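4'-phospho-dehydrooxetanocin synthase (Bacillus megaterium, PDB 5UL3) uses cobalamin, a [4Fe-4S] cluster and S-adenosylmethionine to contract the sugar ring of dAMP oxidatively to an oxetane aldehyde in oxetanocin A biosynthesis. Local coordinates at residues T691-Q694 with L695-E698. Numbering follows the deposited sequence.
Sequences TNWQ and LIME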
loop_
_atom_site.group_PDB
_atom_site.type_symbol
_atom_site.label_atom_id
_atom_site.label_comp_id
_atom_site.label_asym_id
_atom_site.label_seq_id
_atom_site.Cartn_x
_atom_site.Cartn_y
_atom_site.Cartn_z
ATOM N N THR A 691 34.674 -10.037 -4.284
ATOM C CA THR A 691 35.041 -10.826 -5.459
ATOM C C THR A 691 35.277 -12.282 -5.082
ATOM O O THR A 691 34.901 -13.202 -5.823
ATOM C CB THR A 691 36.293 -10.240 -6.126
ATOM O OG1 THR A 691 35.996 -8.955 -6.680
ATOM C CG2 THR A 691 36.790 -11.155 -7.232
ATOM N N ASN A 692 35.885 -12.508 -3.916
ATOM C CA ASN A 692 36.152 -13.867 -3.462
ATOM C C ASN A 692 34.855 -14.590 -3.137
ATOM O O ASN A 692 34.659 -15.746 -3.521
ATOM C CB ASN A 692 37.071 -13.834 -2.242
ATOM C CG ASN A 692 37.963 -15.049 -2.159
ATOM O OD1 ASN A 692 38.010 -15.735 -1.136
ATOM N ND2 ASN A 692 38.666 -15.334 -3.249
ATOM N N TRP A 693 33.955 -13.919 -2.417
ATOM C CA TRP A 693 32.676 -14.530 -2.086
ATOM C C TRP A 693 31.844 -14.794 -3.335
ATOM O O TRP A 693 31.080 -15.763 -3.380
ATOM C CB TRP A 693 31.910 -13.625 -1.122
ATOM C CG TRP A 693 30.793 -14.326 -0.455
ATOM C CD1 TRP A 693 29.452 -14.210 -0.739
ATOM C CD2 TRP A 693 30.900 -15.278 0.603
ATOM N NE1 TRP A 693 28.726 -15.027 0.099
ATOM C CE2 TRP A 693 29.590 -15.686 0.933
ATOM C CE3 TRP A 693 31.978 -15.819 1.313
ATOM C CZ2 TRP A 693 29.333 -16.616 1.932
ATOM C CZ3 TRP A 693 31.722 -16.737 2.305
ATOM C CH2 TRP A 693 30.408 -17.127 2.612
ATOM N N GLN A 694 31.983 -13.950 -4.354
ATOM C CA GLN A 694 31.230 -14.119 -5.591
ATOM C C GLN A 694 31.513 -15.460 -6.259
ATOM O O GLN A 694 30.678 -15.948 -7.027
ATOM C CB GLN A 694 31.543 -12.965 -6.546
ATOM C CG GLN A 694 30.776 -13.017 -7.867
ATOM C CD GLN A 694 31.060 -11.832 -8.763
ATOM O OE1 GLN A 694 32.205 -11.596 -9.148
ATOM N NE2 GLN A 694 30.018 -11.076 -9.107
ATOM N N LEU A 695 32.666 -16.077 -5.973
ATOM C CA LEU A 695 32.931 -17.421 -6.479
ATOM C C LEU A 695 31.899 -18.430 -5.984
ATOM O O LEU A 695 31.664 -19.452 -6.638
ATOM C CB LEU A 695 34.341 -17.862 -6.069
ATOM C CG LEU A 695 35.473 -17.013 -6.643
ATOM C CD1 LEU A 695 36.789 -17.414 -5.976
ATOM C CD2 LEU A 695 35.558 -17.201 -8.160
ATOM N N ILE A 696 31.267 -18.169 -4.837
ATOM C CA ILE A 696 30.212 -19.067 -4.380
ATOM C C ILE A 696 28.950 -18.857 -5.203
ATOM O O ILE A 696 28.254 -19.817 -5.549
ATOM C CB ILE A 696 29.937 -18.878 -2.879
ATOM C CG1 ILE A 696 31.238 -19.001 -2.085
ATOM C CG2 ILE A 696 28.937 -19.916 -2.402
ATOM C CD1 ILE A 696 31.079 -18.581 -0.659
ATOM N N MET A 697 28.635 -17.604 -5.536
ATOM C CA MET A 697 27.520 -17.357 -6.444
ATOM C C MET A 697 27.773 -17.992 -7.807
ATOM O O MET A 697 26.844 -18.506 -8.444
ATOM C CB MET A 697 27.281 -15.855 -6.591
ATOM C CG MET A 697 26.034 -15.502 -7.372
ATOM S SD MET A 697 24.534 -15.888 -6.432
ATOM C CE MET A 697 23.356 -15.571 -7.737
ATOM N N GLU A 698 29.029 -17.975 -8.275
ATOM C CA GLU A 698 29.326 -18.638 -9.542
ATOM C C GLU A 698 28.981 -20.117 -9.461
ATOM O O GLU A 698 28.412 -20.680 -10.400
ATOM C CB GLU A 698 30.799 -18.466 -9.937
ATOM C CG GLU A 698 31.071 -19.130 -11.303
ATOM C CD GLU A 698 32.541 -19.288 -11.662
ATOM O OE1 GLU A 698 33.409 -19.033 -10.811
ATOM O OE2 GLU A 698 32.818 -19.670 -12.822
#
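Within helix 683-709 of the C-terminal helix bundle, Trp693 and Ile696 form a CH-pi contact three residues apart. The Ile696 methyl CD1 sits 3.3 Å from the centroid of the six-membered ring of Trp693 and 4° from the ring normal, so it presses squarely on the face of the benzo ring. The torsions bring the two groups together: Trp693 swings CG opposite its own backbone N (chi1 -164°), while Ile696 sets CG1 opposite its carbonyl carbon and runs on extended to CD1. The CG1-CD1 arm of this beta-branched residue ends in a methyl that can rest on a flat aromatic face, while CG2 takes another position on CB. The indole also meets Tyr643, with the ring planes inclined at about 30°, and its buried NE1 is satisfied by the carbonyl of Ile636, both residues on helix 620-648.

Beneath, two consecutive backbone bonds span three residues, as in a 3-10 turn: Leu695 N donates to Asn692 O at 3.2 Å and Ile696 N to Trp693 O at 2.8 Å, each donor well above the carbonyl plane. At the next carbonyl the spacing is four residues again, Glu698 N reaching Gln694 O at 2.9 Å in the carbonyl plane. Leu695 lies over the first of these tightened turns, its CB 3.3 Å from Asn692 O and its CD1 3.9 Å from Asn692 ND2; both side chains also touch Ile670.

Gln694, extended and buried, carries its amide OE1 to Gly733 N, whereas the side chain of Met697, bent at chi2, lies against Trp600 and Trp728. Glu698 OE2 forms a salt bridge with Arg702, four residues further along the helix. A locally tightened turn with an i/i+3 aromatic-aliphatic pair on its flank thus packs against helices 588-617, 620-648 and 720-730, as expected within an alpha-helical bundle.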